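Local coordinates for protein probable glutathione S-transferase (Pseudomonas aeruginosa, PDB 6JWK) that probably isomerises maleylpyruvate in a glutathione-dependent reaction, as a zeta-class member of the glutathione transferase superfamily, at residues B[90-95]-B[147-152]; B[103-108]-B[168-173]; B[129-134]-B[175-180]; B[153-156]-B[162-165]. One frame throughout, in Å; residues are numbered along the deposited sequence.

Contact 1 of 4, residues B[90-95]-B[147-152]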
loop_
_atom_site.group_PDB
_atom_site.type_symbol
_atom_site.label_atom_id
_atom_site.label_comp_id
_atom_site.label_asym_id
_atom_site.label_seq_id
_atom_site.Cartn_x
_atom_site.Cartn_y
_atom_site.Cartn_z
ATOM N N ARG B 90 -6.362 -12.682 -7.753
ATOM C CA ARG B 90 -5.438 -12.064 -6.766
ATOM C C ARG B 90 -5.153 -10.606 -7.185
ATOM O O ARG B 90 -5.281 -9.683 -6.321
ATOM C CB ARG B 90 -4.157 -12.889 -6.617
ATOM C CG ARG B 90 -3.203 -12.267 -5.595
ATOM C CD ARG B 90 -2.054 -13.126 -5.155
ATOM N NE ARG B 90 -1.286 -13.564 -6.287
ATOM C CZ ARG B 90 -1.415 -14.736 -6.897
ATOM N NH1 ARG B 90 -0.627 -15.028 -7.919
ATOM N NH2 ARG B 90 -2.317 -15.622 -6.494
ATOM N N ALA B 91 -4.827 -10.364 -8.464
ATOM C CA ALA B 91 -4.500 -9.013 -8.977
ATOM C C ALA B 91 -5.685 -8.085 -8.727
ATOM O O ALA B 91 -5.483 -6.963 -8.287
ATOM C CB ALA B 91 -4.115 -9.039 -10.438
ATOM N N GLN B 92 -6.913 -8.581 -8.945
ATOM C CA GLN B 92 -8.147 -7.785 -8.747
ATOM C C GLN B 92 -8.369 -7.492 -7.258
ATOM O O GLN B 92 -8.736 -6.378 -6.931
ATOM C CB GLN B 92 -9.295 -8.558 -9.407
ATOM C CG GLN B 92 -9.228 -8.442 -10.923
ATOM C CD GLN B 92 -10.316 -9.223 -11.626
ATOM O OE1 GLN B 92 -10.824 -10.223 -11.117
ATOM N NE2 GLN B 92 -10.592 -8.819 -12.859
ATOM N N ALA B 93 -8.194 -8.474 -6.387
ATOM C CA ALA B 93 -8.373 -8.278 -4.924
ATOM C C ALA B 93 -7.290 -7.302 -4.425
ATOM O O ALA B 93 -7.624 -6.340 -3.712
ATOM C CB ALA B 93 -8.330 -9.632 -4.271
ATOM N N LEU B 94 -6.030 -7.479 -4.848
ATOM C CA LEU B 94 -4.938 -6.557 -4.414
ATOM C C LEU B 94 -5.155 -5.160 -4.974
ATOM O O LEU B 94 -4.861 -4.205 -4.252
ATOM C CB LEU B 94 -3.562 -7.105 -4.799
ATOM C CG LEU B 94 -3.198 -8.427 -4.134
ATOM C CD1 LEU B 94 -1.881 -8.994 -4.713
ATOM C CD2 LEU B 94 -3.106 -8.238 -2.637
ATOM N N GLU B 95 -5.772 -5.028 -6.138
ATOM C CA GLU B 95 -6.025 -3.687 -6.739
ATOM C C GLU B 95 -6.957 -2.927 -5.793
ATOM O O GLU B 95 -6.710 -1.704 -5.542
ATOM C CB GLU B 95 -6.536 -3.741 -8.183
ATOM C CG GLU B 95 -6.998 -2.354 -8.683
ATOM C CD GLU B 95 -6.686 -1.837 -10.089
ATOM O OE1 GLU B 95 -7.152 -2.492 -11.007
ATOM O OE2 GLU B 95 -6.102 -0.667 -10.265
ATOM N N ASN B 147 -18.160 -3.497 -8.034
ATOM C CA ASN B 147 -19.226 -3.797 -9.034
ATOM C C ASN B 147 -18.686 -4.551 -10.241
ATOM O O ASN B 147 -19.378 -5.449 -10.688
ATOM C CB ASN B 147 -19.901 -2.548 -9.561
ATOM C CG ASN B 147 -20.836 -1.965 -8.538
ATOM O OD1 ASN B 147 -21.426 -2.708 -7.759
ATOM N ND2 ASN B 147 -20.965 -0.646 -8.544
ATOM N N ARG B 148 -17.468 -4.268 -10.708
ATOM C CA ARG B 148 -16.917 -4.867 -11.954
ATOM C C ARG B 148 -16.146 -6.143 -11.703
ATOM O O ARG B 148 -16.109 -6.962 -12.610
ATOM C CB ARG B 148 -16.019 -3.870 -12.694
ATOM C CG ARG B 148 -16.836 -2.648 -13.066
ATOM C CD ARG B 148 -16.398 -1.940 -14.294
ATOM N NE ARG B 148 -17.389 -0.940 -14.626
ATOM C CZ ARG B 148 -17.268 -0.101 -15.630
ATOM N NH1 ARG B 148 -16.224 -0.201 -16.430
ATOM N NH2 ARG B 148 -18.220 0.779 -15.876
ATOM N N HIS B 149 -15.547 -6.362 -10.536
ATOM C CA HIS B 149 -14.580 -7.478 -10.420
ATOM C C HIS B 149 -14.930 -8.487 -9.328
ATOM O O HIS B 149 -14.198 -9.476 -9.223
ATOM C CB HIS B 149 -13.159 -6.923 -10.228
ATOM C CG HIS B 149 -12.695 -6.090 -11.380
ATOM N ND1 HIS B 149 -11.849 -4.995 -11.216
ATOM C CD2 HIS B 149 -12.936 -6.189 -12.710
ATOM C CE1 HIS B 149 -11.636 -4.440 -12.407
ATOM N NE2 HIS B 149 -12.317 -5.131 -13.336
ATOM N N ARG B 150 -15.894 -8.204 -8.465
ATOM C CA ARG B 150 -16.216 -9.132 -7.359
ATOM C C ARG B 150 -16.504 -10.536 -7.901
ATOM O O ARG B 150 -17.014 -10.672 -9.035
ATOM C CB ARG B 150 -17.397 -8.663 -6.523
ATOM C CG ARG B 150 -18.752 -8.841 -7.204
ATOM C CD ARG B 150 -19.793 -8.010 -6.506
ATOM N NE ARG B 150 -19.915 -8.347 -5.096
ATOM C CZ ARG B 150 -20.550 -7.597 -4.201
ATOM N NH1 ARG B 150 -21.098 -6.448 -4.524
ATOM N NH2 ARG B 150 -20.615 -7.992 -2.960
ATOM N N ARG B 151 -16.195 -11.555 -7.128
ATOM C CA ARG B 151 -16.450 -12.952 -7.546
ATOM C C ARG B 151 -17.728 -13.482 -6.902
ATOM O O ARG B 151 -18.196 -14.528 -7.340
ATOM C CB ARG B 151 -15.232 -13.820 -7.247
ATOM C CG ARG B 151 -13.984 -13.378 -8.002
ATOM C CD ARG B 151 -14.095 -13.790 -9.468
ATOM N NE ARG B 151 -13.418 -12.878 -10.373
ATOM C CZ ARG B 151 -13.423 -13.006 -11.690
ATOM N NH1 ARG B 151 -14.094 -14.022 -12.227
ATOM N NH2 ARG B 151 -12.800 -12.100 -12.448
ATOM N N GLY B 152 -18.239 -12.831 -5.860
ATOM C CA GLY B 152 -19.327 -13.391 -5.033
ATOM C C GLY B 152 -19.912 -12.374 -4.075
ATOM O O GLY B 152 -19.852 -11.153 -4.362
HETATM O O HOH W 1 -12.028 -10.913 -8.772
HETATM O O HOH W 2 -10.301 -4.861 -8.587
#

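Contact 2 of 4, residues B[103-108]-B[168-173]. With SO4 (sulfate ion), chain I.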
loop_
_atom_site.group_PDB
_atom_site.type_symbol
_atom_site.label_atom_id
_atom_site.label_comp_id
_atom_site.label_asym_id
_atom_site.label_seq_id
_atom_site.Cartn_x
_atom_site.Cartn_y
_atom_site.Cartn_z
ATOM N N ASP B 103 -4.155 4.766 -1.405
ATOM C CA ASP B 103 -4.743 5.977 -2.044
ATOM C C ASP B 103 -5.774 6.642 -1.148
ATOM O O ASP B 103 -6.190 7.758 -1.506
ATOM C CB ASP B 103 -5.344 5.668 -3.411
ATOM C CG ASP B 103 -4.284 5.224 -4.426
ATOM O OD1 ASP B 103 -3.075 5.352 -4.097
ATOM O OD2 ASP B 103 -4.661 4.705 -5.489
ATOM N N ILE B 104 -6.223 6.001 -0.064
ATOM C CA ILE B 104 -7.199 6.667 0.860
ATOM C C ILE B 104 -6.599 6.815 2.256
ATOM O O ILE B 104 -6.344 7.987 2.688
ATOM C CB ILE B 104 -8.544 5.922 0.939
ATOM C CG1 ILE B 104 -9.124 5.621 -0.437
ATOM C CG2 ILE B 104 -9.488 6.721 1.806
ATOM C CD1 ILE B 104 -10.411 4.819 -0.392
ATOM N N HIS B 105 -6.413 5.692 2.958
ATOM C CA HIS B 105 -6.099 5.667 4.404
ATOM C C HIS B 105 -4.850 6.491 4.719
ATOM O O HIS B 105 -4.866 7.245 5.688
ATOM C CB HIS B 105 -5.954 4.246 4.928
ATOM C CG HIS B 105 -5.714 4.256 6.390
ATOM N ND1 HIS B 105 -6.644 4.777 7.262
ATOM C CD2 HIS B 105 -4.624 3.924 7.113
ATOM C CE1 HIS B 105 -6.137 4.736 8.479
ATOM N NE2 HIS B 105 -4.898 4.223 8.400
ATOM N N PRO B 106 -3.729 6.407 3.959
ATOM C CA PRO B 106 -2.520 7.140 4.366
ATOM C C PRO B 106 -2.695 8.670 4.476
ATOM O O PRO B 106 -1.999 9.284 5.276
ATOM C CB PRO B 106 -1.515 6.834 3.267
ATOM C CG PRO B 106 -1.978 5.493 2.726
ATOM C CD PRO B 106 -3.511 5.611 2.748
ATOM N N LEU B 107 -3.608 9.241 3.708
ATOM C CA LEU B 107 -3.895 10.700 3.749
ATOM C C LEU B 107 -4.783 11.040 4.946
ATOM O O LEU B 107 -4.762 12.196 5.345
ATOM C CB LEU B 107 -4.540 11.124 2.436
ATOM C CG LEU B 107 -3.730 10.747 1.203
ATOM C CD1 LEU B 107 -4.404 11.227 -0.063
ATOM C CD2 LEU B 107 -2.356 11.345 1.322
ATOM N N ASN B 108 -5.496 10.064 5.526
ATOM C CA ASN B 108 -6.608 10.290 6.488
ATOM C C ASN B 108 -6.232 9.674 7.845
ATOM O O ASN B 108 -7.060 9.595 8.687
ATOM C CB ASN B 108 -7.931 9.823 5.870
ATOM C CG ASN B 108 -8.454 10.799 4.833
ATOM O OD1 ASN B 108 -7.932 11.921 4.665
ATOM N ND2 ASN B 108 -9.435 10.364 4.065
ATOM N N VAL B 168 -13.761 -2.472 5.555
ATOM C CA VAL B 168 -14.619 -2.291 6.750
ATOM C C VAL B 168 -13.999 -1.214 7.628
ATOM O O VAL B 168 -14.705 -0.328 8.068
ATOM C CB VAL B 168 -14.869 -3.628 7.472
ATOM C CG1 VAL B 168 -15.297 -3.458 8.917
ATOM C CG2 VAL B 168 -15.889 -4.423 6.666
ATOM N N PRO B 169 -12.678 -1.223 7.909
ATOM C CA PRO B 169 -12.125 -0.138 8.704
ATOM C C PRO B 169 -12.236 1.237 8.023
ATOM O O PRO B 169 -12.563 2.254 8.682
ATOM C CB PRO B 169 -10.680 -0.622 8.943
ATOM C CG PRO B 169 -10.765 -2.126 8.860
ATOM C CD PRO B 169 -11.711 -2.324 7.669
ATOM N N GLN B 170 -12.044 1.282 6.717
ATOM C CA GLN B 170 -12.100 2.543 5.953
ATOM C C GLN B 170 -13.543 3.126 5.985
ATOM O O GLN B 170 -13.700 4.373 6.118
ATOM C CB GLN B 170 -11.631 2.292 4.518
ATOM C CG GLN B 170 -11.673 3.542 3.642
ATOM C CD GLN B 170 -10.744 4.553 4.246
ATOM O OE1 GLN B 170 -11.185 5.503 4.906
ATOM N NE2 GLN B 170 -9.453 4.320 4.066
ATOM N N LEU B 171 -14.575 2.296 5.825
ATOM C CA LEU B 171 -15.992 2.803 5.890
ATOM C C LEU B 171 -16.323 3.274 7.311
ATOM O O LEU B 171 -16.903 4.367 7.458
ATOM C CB LEU B 171 -16.953 1.715 5.394
ATOM C CG LEU B 171 -16.864 1.414 3.910
ATOM C CD1 LEU B 171 -17.616 0.127 3.591
ATOM C CD2 LEU B 171 -17.404 2.591 3.111
ATOM N N ALA B 172 -15.901 2.561 8.354
ATOM C CA ALA B 172 -16.182 2.991 9.751
ATOM C C ALA B 172 -15.578 4.391 9.950
ATOM O O ALA B 172 -16.259 5.270 10.438
ATOM C CB ALA B 172 -15.646 2.001 10.742
ATOM N N ASN B 173 -14.370 4.596 9.453
ATOM C CA ASN B 173 -13.610 5.862 9.586
ATOM C C ASN B 173 -14.345 6.965 8.837
ATOM O O ASN B 173 -14.492 8.077 9.423
ATOM C CB ASN B 173 -12.205 5.770 9.008
ATOM C CG ASN B 173 -11.177 5.268 9.977
ATOM O OD1 ASN B 173 -11.440 5.206 11.178
ATOM N ND2 ASN B 173 -10.006 4.926 9.436
HETATM S S SO4 I . -4.632 4.801 12.101
HETATM O O1 SO4 I . -4.193 3.588 11.477
HETATM O O2 SO4 I . -4.072 5.948 11.464
HETATM O O3 SO4 I . -6.072 4.959 12.027
HETATM O O4 SO4 I . -4.204 4.761 13.468
#

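Contact 3 of 4, residues B[129-134]-B[175-180]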
loop_
_atom_site.group_PDB
_atom_site.type_symbol
_atom_site.label_atom_id
_atom_site.label_comp_id
_atom_site.label_asym_id
_atom_site.label_seq_id
_atom_site.Cartn_x
_atom_site.Cartn_y
_atom_site.Cartn_z
ATOM N N ARG B 129 -12.898 18.573 5.511
ATOM C CA ARG B 129 -13.026 18.675 4.021
ATOM C C ARG B 129 -11.869 17.933 3.315
ATOM O O ARG B 129 -12.046 17.349 2.206
ATOM C CB ARG B 129 -13.034 20.143 3.568
ATOM C CG ARG B 129 -14.317 20.909 3.916
ATOM C CD ARG B 129 -14.388 22.401 3.551
ATOM N NE ARG B 129 -13.052 22.965 3.667
ATOM C CZ ARG B 129 -12.198 23.182 2.653
ATOM N NH1 ARG B 129 -12.558 22.962 1.395
ATOM N NH2 ARG B 129 -10.980 23.633 2.914
ATOM N N TRP B 130 -10.674 17.976 3.889
ATOM C CA TRP B 130 -9.547 17.160 3.358
ATOM C C TRP B 130 -9.968 15.684 3.400
ATOM O O TRP B 130 -9.835 15.026 2.377
ATOM C CB TRP B 130 -8.288 17.446 4.190
ATOM C CG TRP B 130 -7.196 16.427 4.189
ATOM C CD1 TRP B 130 -7.132 15.267 4.918
ATOM C CD2 TRP B 130 -5.918 16.579 3.559
ATOM N NE1 TRP B 130 -5.919 14.660 4.732
ATOM C CE2 TRP B 130 -5.152 15.445 3.908
ATOM C CE3 TRP B 130 -5.357 17.547 2.709
ATOM C CZ2 TRP B 130 -3.852 15.263 3.431
ATOM C CZ3 TRP B 130 -4.065 17.363 2.243
ATOM C CH2 TRP B 130 -3.339 16.218 2.580
ATOM N N TYR B 131 -10.404 15.214 4.567
ATOM C CA TYR B 131 -10.761 13.798 4.845
ATOM C C TYR B 131 -11.768 13.348 3.778
ATOM O O TYR B 131 -11.576 12.286 3.099
ATOM C CB TYR B 131 -11.243 13.653 6.287
ATOM C CG TYR B 131 -11.163 12.251 6.827
ATOM C CD1 TYR B 131 -12.018 11.241 6.397
ATOM C CD2 TYR B 131 -10.234 11.945 7.796
ATOM C CE1 TYR B 131 -11.933 9.960 6.920
ATOM C CE2 TYR B 131 -10.139 10.671 8.326
ATOM C CZ TYR B 131 -11.000 9.677 7.898
ATOM O OH TYR B 131 -10.842 8.434 8.465
ATOM N N ALA B 132 -12.772 14.199 3.557
ATOM C CA ALA B 132 -13.963 13.885 2.746
ATOM C C ALA B 132 -13.568 13.903 1.277
ATOM O O ALA B 132 -14.118 13.104 0.498
ATOM C CB ALA B 132 -15.090 14.861 3.065
ATOM N N HIS B 133 -12.574 14.715 0.891
ATOM C CA HIS B 133 -12.100 14.749 -0.519
ATOM C C HIS B 133 -11.416 13.400 -0.880
ATOM O O HIS B 133 -11.710 12.841 -1.929
ATOM C CB HIS B 133 -11.206 15.986 -0.789
ATOM C CG HIS B 133 -10.537 15.958 -2.128
ATOM N ND1 HIS B 133 -11.223 16.159 -3.318
ATOM C CD2 HIS B 133 -9.251 15.715 -2.476
ATOM C CE1 HIS B 133 -10.387 16.077 -4.331
ATOM N NE2 HIS B 133 -9.176 15.777 -3.842
ATOM N N TRP B 134 -10.483 12.921 -0.082
ATOM C CA TRP B 134 -9.702 11.707 -0.410
ATOM C C TRP B 134 -10.676 10.520 -0.298
ATOM O O TRP B 134 -10.601 9.585 -1.137
ATOM C CB TRP B 134 -8.481 11.602 0.515
ATOM C CG TRP B 134 -7.565 12.787 0.419
ATOM C CD1 TRP B 134 -7.165 13.583 1.446
ATOM C CD2 TRP B 134 -6.995 13.352 -0.770
ATOM N NE1 TRP B 134 -6.378 14.602 0.981
ATOM C CE2 TRP B 134 -6.274 14.500 -0.378
ATOM C CE3 TRP B 134 -6.987 12.998 -2.121
ATOM C CZ2 TRP B 134 -5.584 15.303 -1.288
ATOM C CZ3 TRP B 134 -6.278 13.768 -3.024
ATOM C CH2 TRP B 134 -5.583 14.906 -2.608
ATOM N N ARG B 175 -17.433 7.132 7.965
ATOM C CA ARG B 175 -18.770 7.376 8.559
ATOM C C ARG B 175 -18.559 8.302 9.754
ATOM O O ARG B 175 -19.279 9.316 9.851
ATOM C CB ARG B 175 -19.431 6.069 9.003
ATOM C CG ARG B 175 -20.729 6.248 9.790
ATOM C CD ARG B 175 -21.450 4.911 10.005
ATOM N NE ARG B 175 -21.739 4.254 8.716
ATOM C CZ ARG B 175 -21.116 3.192 8.181
ATOM N NH1 ARG B 175 -20.131 2.594 8.821
ATOM N NH2 ARG B 175 -21.442 2.763 6.974
ATOM N N ARG B 176 -17.591 7.955 10.604
ATOM C CA ARG B 176 -17.289 8.675 11.859
ATOM C C ARG B 176 -16.834 10.108 11.531
ATOM O O ARG B 176 -17.072 11.004 12.368
ATOM C CB ARG B 176 -16.276 7.908 12.699
ATOM C CG ARG B 176 -16.163 8.445 14.115
ATOM C CD ARG B 176 -15.306 7.541 14.981
ATOM N NE ARG B 176 -13.939 7.564 14.478
ATOM C CZ ARG B 176 -13.316 6.570 13.828
ATOM N NH1 ARG B 176 -12.074 6.744 13.408
ATOM N NH2 ARG B 176 -13.907 5.405 13.609
ATOM N N MET B 177 -16.232 10.350 10.370
ATOM C CA MET B 177 -15.752 11.718 10.010
ATOM C C MET B 177 -16.866 12.499 9.304
ATOM O O MET B 177 -16.599 13.597 8.778
ATOM C CB MET B 177 -14.495 11.643 9.127
ATOM C CG MET B 177 -13.252 11.364 9.912
ATOM S SD MET B 177 -12.919 12.624 11.178
ATOM C CE MET B 177 -12.740 14.008 10.054
ATOM N N GLY B 178 -18.075 11.949 9.201
ATOM C CA GLY B 178 -19.213 12.738 8.686
ATOM C C GLY B 178 -19.254 12.693 7.193
ATOM O O GLY B 178 -19.959 13.515 6.608
ATOM N N CYS B 179 -18.573 11.721 6.554
ATOM C CA CYS B 179 -18.593 11.640 5.077
ATOM C C CYS B 179 -19.950 11.133 4.586
ATOM O O CYS B 179 -20.554 10.247 5.222
ATOM C CB CYS B 179 -17.488 10.736 4.526
ATOM S SG CYS B 179 -15.845 11.317 5.007
ATOM N N ASP B 180 -20.339 11.612 3.424
ATOM C CA ASP B 180 -21.534 11.121 2.698
ATOM C C ASP B 180 -21.213 9.764 2.058
ATOM O O ASP B 180 -20.491 9.745 1.036
ATOM C CB ASP B 180 -21.942 12.138 1.623
ATOM C CG ASP B 180 -23.233 11.755 0.946
ATOM O OD1 ASP B 180 -23.862 10.802 1.433
ATOM O OD2 ASP B 180 -23.526 12.314 -0.097
#

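Contact 4 of 4, residues B[153-156]-B[162-165]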
loop_
_atom_site.group_PDB
_atom_site.type_symbol
_atom_site.label_atom_id
_atom_site.label_comp_id
_atom_site.label_asym_id
_atom_site.label_seq_id
_atom_site.Cartn_x
_atom_site.Cartn_y
_atom_site.Cartn_z
ATOM N N ALA B 153 -20.554 -12.899 -3.040
ATOM C CA ALA B 153 -21.206 -12.148 -1.945
ATOM C C ALA B 153 -20.130 -11.246 -1.368
ATOM O O ALA B 153 -20.434 -10.113 -1.032
ATOM C CB ALA B 153 -21.747 -13.077 -0.890
ATOM N N PHE B 154 -18.917 -11.779 -1.288
ATOM C CA PHE B 154 -17.701 -10.995 -0.941
ATOM C C PHE B 154 -16.871 -10.824 -2.209
ATOM O O PHE B 154 -17.122 -11.504 -3.220
ATOM C CB PHE B 154 -16.917 -11.669 0.186
ATOM C CG PHE B 154 -17.746 -11.960 1.411
ATOM C CD1 PHE B 154 -17.897 -10.998 2.400
ATOM C CD2 PHE B 154 -18.500 -13.138 1.493
ATOM C CE1 PHE B 154 -18.688 -11.249 3.505
ATOM C CE2 PHE B 154 -19.258 -13.404 2.617
ATOM C CZ PHE B 154 -19.353 -12.459 3.618
ATOM N N PHE B 155 -15.817 -10.016 -2.133
ATOM C CA PHE B 155 -15.027 -9.658 -3.330
ATOM C C PHE B 155 -14.444 -10.931 -3.945
ATOM O O PHE B 155 -14.510 -11.104 -5.169
ATOM C CB PHE B 155 -13.920 -8.643 -3.050
ATOM C CG PHE B 155 -13.302 -8.197 -4.341
ATOM C CD1 PHE B 155 -12.262 -8.916 -4.905
ATOM C CD2 PHE B 155 -13.803 -7.109 -5.014
ATOM C CE1 PHE B 155 -11.717 -8.519 -6.107
ATOM C CE2 PHE B 155 -13.254 -6.717 -6.221
ATOM C CZ PHE B 155 -12.223 -7.423 -6.767
ATOM N N ALA B 156 -13.832 -11.765 -3.132
ATOM C CA ALA B 156 -13.068 -12.911 -3.627
ATOM C C ALA B 156 -14.009 -14.105 -3.864
ATOM O O ALA B 156 -13.530 -15.080 -4.396
ATOM C CB ALA B 156 -11.937 -13.245 -2.704
ATOM N N ILE B 162 -8.881 -10.240 2.139
ATOM C CA ILE B 162 -8.057 -9.020 2.271
ATOM C C ILE B 162 -8.872 -7.778 1.889
ATOM O O ILE B 162 -8.698 -6.723 2.512
ATOM C CB ILE B 162 -6.749 -9.153 1.478
ATOM C CG1 ILE B 162 -5.839 -7.976 1.825
ATOM C CG2 ILE B 162 -6.991 -9.283 -0.001
ATOM C CD1 ILE B 162 -4.444 -8.084 1.225
ATOM N N VAL B 163 -9.793 -7.859 0.919
ATOM C CA VAL B 163 -10.538 -6.657 0.486
ATOM C C VAL B 163 -11.398 -6.147 1.655
ATOM O O VAL B 163 -11.380 -4.891 1.962
ATOM C CB VAL B 163 -11.345 -6.977 -0.779
ATOM C CG1 VAL B 163 -12.394 -5.936 -1.018
ATOM C CG2 VAL B 163 -10.435 -7.125 -1.985
ATOM N N GLU B 164 -12.113 -7.062 2.346
ATOM C CA GLU B 164 -13.046 -6.688 3.434
ATOM C C GLU B 164 -12.197 -6.286 4.641
ATOM O O GLU B 164 -12.625 -5.413 5.412
ATOM C CB GLU B 164 -14.047 -7.811 3.725
ATOM C CG GLU B 164 -15.047 -8.035 2.569
ATOM C CD GLU B 164 -14.523 -8.780 1.344
ATOM O OE1 GLU B 164 -13.490 -9.553 1.457
ATOM O OE2 GLU B 164 -15.153 -8.601 0.256
ATOM N N CYS B 165 -11.027 -6.887 4.821
ATOM C CA CYS B 165 -10.132 -6.475 5.931
ATOM C C CYS B 165 -9.783 -4.976 5.756
ATOM O O CYS B 165 -9.649 -4.263 6.777
ATOM C CB CYS B 165 -8.857 -7.289 5.969
ATOM S SG CYS B 165 -9.096 -9.018 6.410
HETATM O O HOH W 3 -13.420 -11.506 -0.182
#

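Contact 1 of 4, residues B[90-95]-B[147-152]
Q92 reaches from helix 87-103 to H149, the last residue of helix 124-149, and to R151 in the loop that follows, a join within the all-helical GST C-terminal domain. Beyond CG the glutamine chain runs straight out (chi2 178°), which carries its amide over to H149 and R151. There NE2 lies over one face of the H149 ring, 3.5 Å from CD2, and the amide and imidazole planes are only 16° apart, so the amide lies nearly parallel over the ring. The amide oxygen does polar work. Q92 OE1 receives NH2 of R151 at 3.0 Å, in the carbonyl plane and on a lone pair, while the oxygen lies near the plane of the guanidinium at its edge. Glutamine suits this place because it pairs a flat surface with an acceptor, and R151, bent at chi2 and chi3, can fold its charged end back toward it. Farther along helix 87-103, E95 bonds to the backbone of S64 of the second subunit, so the same helix also serves the dimer. Two waters complete the join. One links Q92 O with H149 ND1; the other donates to Q92 OE1 and to H149 O, at 2.6 Å from the latter, and accepts from R151 NE.

Contact 2 of 4, residues B[103-108]-B[168-173]
An anion pocket between the two GST domains has H105 on its wall, and behind the imidazole, I104 and H105 pack against Q170 and N173 of helix 162-176. The bound sulfate, probably from the crystallisation liquor, is held by H105 NE2, which donates to its O1 at 3.2 Å with the oxygen at the edge of the ring. The backbone N of S10, at the start of helix 10-22, binds the same ion. With CG opposite the backbone N (chi1 -177°), the ring presents its NE2 edge to the ion. Behind it the side chain of Q170 bends at chi2, bringing NE2 within 3.3 Å of I104 CG2 and 3.6 Å of H105 CB. This is van der Waals contact: the amide packs against I104 and the backbone at H105, and its OE1 is buried with no partner in the model. I104 suits the spot as a branched apolar residue whose CG2 meets the amide. N173 ND2 lies 4.0 Å from H105 CE1, the amide plane only 15° from that of the ring. ND2 makes no hydrogen bond to H105; it is bonded to S10 OG, while OD1 pairs with R176, which fixes the amide's rotation. H105 and S10 N thus hold the anion, with N173 in the second shell through S10 OG, an arrangement consistent with the interdomain active-site cleft of zeta-class glutathione transferases.

Contact 3 of 4, residues B[129-134]-B[175-180]
M177 lies across the face of Y131 where helix 162-176 ends against helix 124-149, a Met-aromatic contact within the helical GST C-terminal domain. The two side chains cross at about a right angle. M177 CG stands almost over the middle of the ring, 3.4 Å from its centroid and 8° off the normal, a close CH-pi contact. SD sits over the same face, 4.5 Å from the centroid. Because the methionine folds at chi2 and again at chi3 (-62°), its methyl CE curls back over the CB end of the ring, 4.0 Å from Y131 CG, so the flexible chain drapes over the aromatic surface. Methionine is well suited to this, being apolar and easily bent, and Q128 of helix 124-149 touches it as well. The chain can turn directly after M177 because G178 takes a positive phi (85°) in a Schellman motif that closes the helix, a conformation that comes easily to a residue without a side chain. This turn brings C179 back against helix 124-149. Its sulfur approaches the Y131 ring obliquely, and the small A132 lets it settle close to the helix backbone: C179 SG lies 3.9 Å from A132 CA.

Contact 4 of 4, residues B[153-156]-B[162-165]
E164, in the first turn of helix 162-176, grips the preceding loop by its backbone: OE2 accepts the N-H of F155 at 2.9 Å. The bond is nearly straight, 168° at the hydrogen, and comes to the syn side of the carboxylate, 20° out of its plane. The other oxygen, OE1, accepts a hydrogen bond from a water 2.6 Å away, and that water in turn accepts from A156 N. One glutamate thus serves two successive amides of the loop, one directly and one through water. Apolar groups flank it. F154 CB lies 3.5 Å from E164 OE2, and the F154 ring offers its edge to E164 CG with its plane nearly perpendicular to the carboxylate. F155 CB packs on V163 CG1 at 3.7 Å, a branched side chain that also touches the F155 ring through CG2. With CG opposite its backbone N (chi1 -172°), the F155 ring leads away from helix 162-176 and packs on A93 and L96 of helix 87-103 and on L146 and H149 of helix 124-149, whereas F154 settles on L190 and C194. What steadies the carboxylate is the helix start itself, since OE1 is also bonded to G161 N. That bond probably corresponds to the acidic half of the N-capping box known in glutathione transferases, at the buried start of the helix equivalent to 162-176.

In the fold
All four contacts lie in the helical C-terminal domain. Contacts 1 and 4 adjoin, their centres about 8 Å apart, with F155 touching both A93 and H149; contact 1 ends in the chain just before contact 4 begins. Contacts 2 and 3 form a second pair, about 10 Å between centres, joined where L107 O meets W130 NE1. Contacts 2, 3 and 4 all use helix 162-176, from its first turn to its last, while contacts 1 and 3, about 25 Å apart, share helix 124-149. Helix 162-176 therefore ties the interdomain cleft to the loop at one end and to the turn at the other, and contacts 1, 2 and 3 also touch the second subunit.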